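Local coordinates for conjugal transfer protein TRWB (Escherichia coli, PDB 1E9R), which couples the DNA-processing complex to the secretion channel in bacterial conjugation, probably driving DNA transfer as a ring-shaped, F1-ATPase-like hexameric motor, at the interface of chains A and B. Coordinates in Å, arbitrary orientation; residue numbers count along the deposited sequence, not the author numbering. Chains: chain A/B, Conjugal transfer protein TRWB.

Both contacts belong to one subunit-subunit face of the six-membered ring, with their C-alpha centres about 24 Å apart, and they share no residue. In contact 1 chain A offers the 3-10 turn 249-251 that follows strand 243-247, while in contact 2 it offers helix 201-217 and the end of helix 169-178. Chain B answers in contact 1 with B:Tyr125 just ahead of helix 126-134, B:Arg129 within it, and the turn 270-272, and in contact 2 with helix 141-163 and residues 192-196. A polar site and a largely apolar one thus pin the same pair of subunits at two separated places, which should limit rocking between neighbours.

Contact 1: the interface of chains A and B. Residues chain A 248-250; chain B 125, 129, 271-272.
This is a small polar interface between neighbouring subunits of the ring, built around one carboxylate that ties the 3-10 turn 249-251 of chain A to chain B. A:Asp250 carries it. Its CG sits in the crowded position between the backbone N and the carbonyl carbon (chi1 60°), which points OD2 at two hydroxyls of the neighbour. B:Ser272 OG donates at 2.5 Å to the anti lone pair of A:Asp250 OD2, the one turned away from OD1. The phenol of B:Tyr125 comes tip first and crosswise, its ring plane 70° from the carboxylate, and its OH donates at 2.8 Å to A:Asp250 OD2 from above the carboxylate plane.

From its own side, A:Arg248 bends at chi3 and brings NH2 to 2.7 Å from A:Asp250 OD2 in a salt bridge, while OD1 lies over the rim of one guanidinium face. OD2 is therefore gripped by two hydroxyls and a guanidinium, which probably favours the ionised carboxylate.

A second shell fixes the serine. B:Arg129, CG anti to the backbone N (chi1 -166°) and extended as far as NE, donates from NH2 to B:Ser272 OG at 2.6 Å, tilted out of its guanidinium plane. Its positive charge would reinforce the pull on the aspartate, with B:Arg129 NH1 4.2 Å from A:Asp250 OD2. On the apolar side, A:Asp250 CB rests against B:Leu271 CB at 3.8 Å, and B:Leu271 CD2 turns towards the backbone O of A:Glu249. The site gives the protein a directional, charge-backed link that probably helps set how one subunit sits on the next in the hexamer.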
ATOM      1  N   ARG A 248     -29.517 -20.775 -14.282  1.00 43.08           N
ATOM      2  CA  ARG A 248     -30.259 -19.591 -14.709  1.00 46.86           C
ATOM      3  C   ARG A 248     -29.577 -18.441 -13.988  1.00 46.50           C
ATOM      4  O   ARG A 248     -29.307 -18.514 -12.783  1.00 46.79           O
ATOM      5  CB  ARG A 248     -31.746 -19.679 -14.337  1.00 50.59           C
ATOM      6  CG  ARG A 248     -32.492 -20.793 -15.054  1.00 56.59           C
ATOM      7  CD  ARG A 248     -33.977 -20.499 -15.228  1.00 62.05           C
ATOM      8  NE  ARG A 248     -34.584 -19.888 -14.050  1.00 68.11           N
ATOM      9  CZ  ARG A 248     -35.039 -18.635 -13.979  1.00 70.75           C
ATOM     10  NH1 ARG A 248     -34.974 -17.812 -15.023  1.00 70.12           N
ATOM     11  NH2 ARG A 248     -35.562 -18.200 -12.839  1.00 71.19           N
ATOM     12  N   GLU A 249     -29.295 -17.384 -14.732  1.00 46.61           N
ATOM     13  CA  GLU A 249     -28.574 -16.260 -14.179  1.00 47.92           C
ATOM     14  C   GLU A 249     -29.097 -15.559 -12.945  1.00 46.32           C
ATOM     15  O   GLU A 249     -28.311 -14.939 -12.229  1.00 47.85           O
ATOM     16  CB  GLU A 249     -28.279 -15.249 -15.282  1.00 50.44           C
ATOM     17  CG  GLU A 249     -26.992 -15.603 -16.030  1.00 53.44           C
ATOM     18  CD  GLU A 249     -26.710 -14.699 -17.214  1.00 55.63           C
ATOM     19  OE1 GLU A 249     -27.622 -13.934 -17.613  1.00 58.26           O
ATOM     20  OE2 GLU A 249     -25.574 -14.766 -17.746  1.00 56.89           O
ATOM     21  N   ASP A 250     -30.392 -15.647 -12.667  1.00 44.90           N
ATOM     22  CA  ASP A 250     -30.894 -14.989 -11.471  1.00 46.22           C
ATOM     23  C   ASP A 250     -30.423 -15.769 -10.243  1.00 45.59           C
ATOM     24  O   ASP A 250     -30.626 -15.353  -9.102  1.00 46.55           O
ATOM     25  CB  ASP A 250     -32.417 -14.895 -11.499  1.00 47.16           C
ATOM     26  CG  ASP A 250     -33.080 -16.242 -11.560  1.00 48.35           C
ATOM     27  OD1 ASP A 250     -32.380 -17.244 -11.804  1.00 48.53           O
ATOM     28  OD2 ASP A 250     -34.311 -16.296 -11.369  1.00 51.86           O
TER
ATOM     29  N   TYR B 125     -34.729 -19.731  -2.583  1.00 48.89           N
ATOM     30  CA  TYR B 125     -33.477 -19.034  -2.838  1.00 49.40           C
ATOM     31  C   TYR B 125     -33.610 -17.509  -2.854  1.00 47.04           C
ATOM     32  O   TYR B 125     -32.607 -16.796  -2.953  1.00 46.29           O
ATOM     33  CB  TYR B 125     -32.847 -19.534  -4.150  1.00 52.92           C
ATOM     34  CG  TYR B 125     -33.459 -18.988  -5.430  1.00 58.46           C
ATOM     35  CD1 TYR B 125     -33.042 -17.756  -5.964  1.00 59.50           C
ATOM     36  CD2 TYR B 125     -34.445 -19.709  -6.118  1.00 60.27           C
ATOM     37  CE1 TYR B 125     -33.599 -17.252  -7.162  1.00 61.58           C
ATOM     38  CE2 TYR B 125     -35.008 -19.218  -7.312  1.00 61.47           C
ATOM     39  CZ  TYR B 125     -34.582 -17.990  -7.828  1.00 63.05           C
ATOM     40  OH  TYR B 125     -35.150 -17.507  -8.993  1.00 61.60           O
ATOM     41  N   ARG B 129     -31.119 -13.945  -1.765  1.00 35.79           N
ATOM     42  CA  ARG B 129     -31.162 -13.037  -2.884  1.00 34.63           C
ATOM     43  C   ARG B 129     -31.534 -11.612  -2.456  1.00 33.31           C
ATOM     44  O   ARG B 129     -30.880 -10.646  -2.839  1.00 31.56           O
ATOM     45  CB  ARG B 129     -32.178 -13.585  -3.877  1.00 37.41           C
ATOM     46  CG  ARG B 129     -32.131 -12.988  -5.234  1.00 39.83           C
ATOM     47  CD  ARG B 129     -33.093 -13.719  -6.136  1.00 41.50           C
ATOM     48  NE  ARG B 129     -33.230 -13.015  -7.403  1.00 42.52           N
ATOM     49  CZ  ARG B 129     -34.237 -13.182  -8.249  1.00 42.19           C
ATOM     50  NH1 ARG B 129     -35.210 -14.040  -7.966  1.00 41.20           N
ATOM     51  NH2 ARG B 129     -34.274 -12.475  -9.372  1.00 45.01           N
ATOM     52  N   LEU B 271     -33.533 -10.163 -13.774  1.00 40.54           N
ATOM     53  CA  LEU B 271     -32.862 -11.385 -14.197  1.00 42.29           C
ATOM     54  C   LEU B 271     -33.796 -12.573 -14.099  1.00 43.93           C
ATOM     55  O   LEU B 271     -33.487 -13.662 -14.591  1.00 45.29           O
ATOM     56  CB  LEU B 271     -31.639 -11.633 -13.320  1.00 43.29           C
ATOM     57  CG  LEU B 271     -30.273 -11.145 -13.789  1.00 44.19           C
ATOM     58  CD1 LEU B 271     -30.372  -9.773 -14.391  1.00 43.26           C
ATOM     59  CD2 LEU B 271     -29.324 -11.168 -12.607  1.00 42.85           C
ATOM     60  N   SER B 272     -34.933 -12.360 -13.449  1.00 44.48           N
ATOM     61  CA  SER B 272     -35.921 -13.415 -13.268  1.00 46.84           C
ATOM     62  C   SER B 272     -37.125 -13.226 -14.179  1.00 48.62           C
ATOM     63  O   SER B 272     -37.990 -14.098 -14.253  1.00 48.07           O
ATOM     64  CB  SER B 272     -36.395 -13.463 -11.809  1.00 45.65           C
ATOM     65  OG  SER B 272     -35.446 -14.087 -10.968  1.00 44.51           O
TER

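Contact 2: the interface of chains A and B. Residues chain A 177-179, 211-212, 215; chain B 152, 192, 195-196.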
ATOM      1  N   THR A 177     -22.667 -27.717  10.460  1.00 33.57           N
ATOM      2  CA  THR A 177     -23.286 -26.417  10.731  1.00 35.27           C
ATOM      3  C   THR A 177     -24.534 -26.385  11.613  1.00 38.07           C
ATOM      4  O   THR A 177     -24.930 -25.313  12.064  1.00 36.62           O
ATOM      5  CB  THR A 177     -23.648 -25.672   9.418  1.00 35.29           C
ATOM      6  OG1 THR A 177     -24.872 -26.195   8.889  1.00 35.29           O
ATOM      7  CG2 THR A 177     -22.547 -25.839   8.390  1.00 34.35           C
ATOM      8  N   ILE A 178     -25.155 -27.538  11.857  1.00 40.16           N
ATOM      9  CA  ILE A 178     -26.369 -27.575  12.666  1.00 38.59           C
ATOM     10  C   ILE A 178     -26.190 -28.185  14.052  1.00 38.43           C
ATOM     11  O   ILE A 178     -26.735 -27.672  15.022  1.00 38.26           O
ATOM     12  CB  ILE A 178     -27.493 -28.354  11.950  1.00 40.14           C
ATOM     13  CG1 ILE A 178     -27.698 -27.822  10.535  1.00 39.34           C
ATOM     14  CG2 ILE A 178     -28.794 -28.218  12.739  1.00 36.48           C
ATOM     15  CD1 ILE A 178     -28.320 -26.456  10.489  1.00 41.66           C
ATOM     16  N   ALA A 179     -25.450 -29.288  14.145  1.00 40.00           N
ATOM     17  CA  ALA A 179     -25.231 -29.942  15.431  1.00 40.98           C
ATOM     18  C   ALA A 179     -24.648 -28.911  16.378  1.00 44.07           C
ATOM     19  O   ALA A 179     -23.998 -27.968  15.942  1.00 45.25           O
ATOM     20  CB  ALA A 179     -24.276 -31.111  15.271  1.00 37.95           C
ATOM     21  N   ARG A 211     -17.130 -23.603  10.671  1.00 28.07           N
ATOM     22  CA  ARG A 211     -18.578 -23.755  10.561  1.00 30.03           C
ATOM     23  C   ARG A 211     -19.155 -22.720   9.601  1.00 29.45           C
ATOM     24  O   ARG A 211     -19.955 -23.046   8.730  1.00 29.38           O
ATOM     25  CB  ARG A 211     -19.229 -23.590  11.933  1.00 31.52           C
ATOM     26  CG  ARG A 211     -18.768 -24.604  12.962  1.00 36.32           C
ATOM     27  CD  ARG A 211     -19.764 -25.726  13.128  1.00 40.99           C
ATOM     28  NE  ARG A 211     -20.670 -25.479  14.235  1.00 41.10           N
ATOM     29  CZ  ARG A 211     -21.669 -26.282  14.581  1.00 43.13           C
ATOM     30  NH1 ARG A 211     -21.909 -27.400  13.907  1.00 41.48           N
ATOM     31  NH2 ARG A 211     -22.427 -25.964  15.617  1.00 43.20           N
ATOM     32  N   PHE A 212     -18.749 -21.469   9.768  1.00 26.91           N
ATOM     33  CA  PHE A 212     -19.226 -20.399   8.909  1.00 27.67           C
ATOM     34  C   PHE A 212     -18.834 -20.591   7.457  1.00 25.55           C
ATOM     35  O   PHE A 212     -19.635 -20.347   6.567  1.00 27.28           O
ATOM     36  CB  PHE A 212     -18.707 -19.057   9.407  1.00 24.91           C
ATOM     37  CG  PHE A 212     -19.510 -18.496  10.522  1.00 26.02           C
ATOM     38  CD1 PHE A 212     -20.879 -18.298  10.365  1.00 23.11           C
ATOM     39  CD2 PHE A 212     -18.907 -18.168  11.736  1.00 26.06           C
ATOM     40  CE1 PHE A 212     -21.639 -17.786  11.394  1.00 24.46           C
ATOM     41  CE2 PHE A 212     -19.659 -17.653  12.775  1.00 24.50           C
ATOM     42  CZ  PHE A 212     -21.031 -17.460  12.606  1.00 25.90           C
ATOM     43  N   SER A 215     -20.936 -23.242   6.109  1.00 28.83           N
ATOM     44  CA  SER A 215     -22.317 -22.775   6.041  1.00 32.08           C
ATOM     45  C   SER A 215     -22.523 -21.962   4.754  1.00 31.89           C
ATOM     46  O   SER A 215     -23.641 -21.870   4.231  1.00 30.96           O
ATOM     47  CB  SER A 215     -22.659 -21.926   7.281  1.00 31.01           C
ATOM     48  OG  SER A 215     -22.834 -20.555   6.964  1.00 34.34           O
TER
ATOM     49  N   LEU B 152     -27.229 -13.656   7.348  1.00 29.40           N
ATOM     50  CA  LEU B 152     -27.536 -14.964   7.933  1.00 29.47           C
ATOM     51  C   LEU B 152     -28.632 -14.774   8.984  1.00 28.75           C
ATOM     52  O   LEU B 152     -29.648 -15.462   8.963  1.00 29.93           O
ATOM     53  CB  LEU B 152     -26.303 -15.574   8.607  1.00 26.63           C
ATOM     54  CG  LEU B 152     -26.642 -16.812   9.451  1.00 28.28           C
ATOM     55  CD1 LEU B 152     -27.123 -17.946   8.552  1.00 26.90           C
ATOM     56  CD2 LEU B 152     -25.430 -17.245  10.245  1.00 27.77           C
ATOM     57  N   LEU B 192     -31.522 -22.606  10.503  1.00 44.84           N
ATOM     58  CA  LEU B 192     -30.158 -22.874  10.077  1.00 43.67           C
ATOM     59  C   LEU B 192     -29.139 -22.062  10.873  1.00 41.96           C
ATOM     60  O   LEU B 192     -27.951 -22.383  10.870  1.00 41.15           O
ATOM     61  CB  LEU B 192     -30.011 -22.576   8.588  1.00 43.06           C
ATOM     62  CG  LEU B 192     -30.775 -23.519   7.657  1.00 43.95           C
ATOM     63  CD1 LEU B 192     -30.573 -23.076   6.215  1.00 42.66           C
ATOM     64  CD2 LEU B 192     -30.281 -24.951   7.859  1.00 43.17           C
ATOM     65  N   SER B 195     -27.151 -23.165  15.687  1.00 42.89           N
ATOM     66  CA  SER B 195     -25.819 -23.403  16.214  1.00 39.59           C
ATOM     67  C   SER B 195     -24.689 -22.540  15.661  1.00 37.65           C
ATOM     68  O   SER B 195     -23.618 -22.490  16.261  1.00 40.27           O
ATOM     69  CB  SER B 195     -25.459 -24.878  16.033  1.00 39.63           C
ATOM     70  OG  SER B 195     -26.429 -25.704  16.648  1.00 35.58           O
ATOM     71  N   LEU B 196     -24.898 -21.872  14.528  1.00 36.28           N
ATOM     72  CA  LEU B 196     -23.836 -21.039  13.955  1.00 33.24           C
ATOM     73  C   LEU B 196     -23.504 -19.852  14.844  1.00 32.15           C
ATOM     74  O   LEU B 196     -22.358 -19.419  14.896  1.00 30.10           O
ATOM     75  CB  LEU B 196     -24.210 -20.545  12.555  1.00 31.38           C
ATOM     76  CG  LEU B 196     -24.011 -21.594  11.457  1.00 30.94           C
ATOM     77  CD1 LEU B 196     -24.510 -21.078  10.117  1.00 29.99           C
ATOM     78  CD2 LEU B 196     -22.537 -21.949  11.379  1.00 30.76           C
TER
HETATM   79  O   HOH W   1     -26.470 -23.736   8.589  1.00 31.96           O
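Leucine packing edged by a serine-to-backbone hydrogen bond makes up this interface, where the 192-196 segment of chain B lies against two helices of chain A and helps hold adjacent ring subunits together. B:Leu196 hides the most surface of the residues here, 87 Å². Its CG lies anti to the carbonyl carbon (chi1 -79°) and its two methyl branches part over helix 201-217: CD1 meets A:Ser215 CB at 3.5 Å, and B:Leu196 CD2 lies against A:Arg211 CB at 3.7 Å. A:Phe212 slides past it in the opposite direction, with CZ at the ring tip near the backbone O of B:Leu196 and CE1 near its CB. B:Leu152 CD2 meets the same ring at its edge, in plane, 4.0 Å from A:Phe212 CE1.

Beside this packing, B:Ser195 OG, anti to its carbonyl carbon, donates to A:Ile178 O at 2.6 Å from above the carbonyl plane. The neighbouring A:Ala179 O is held within chain A by A:Arg211, bent at chi2 and chi3 so that its guanidinium grips this oxygen end-on. A:Arg211 NH2 donates at 2.6 Å to A:Ala179 O, nearly along the C=O axis, and NH1 joins in, with the oxygen in the guanidinium plane. An alanine in place of A:Arg211 removes both bonds to A:Ala179 O, and would probably loosen the chain after helix 169-178 and with it the nearby A:Ile178 O that accepts from B:Ser195.

A:Ile178 CD1 crosses B:Leu192 CD2 obliquely at 3.6 Å, and a water bridges A:Thr177 OG1 to B:Leu192 O, 3.0 Å from the latter. For the protein, the site sets a loop of one subunit against two helices of the next, and probably adds an apolar seam to the hexameric ring.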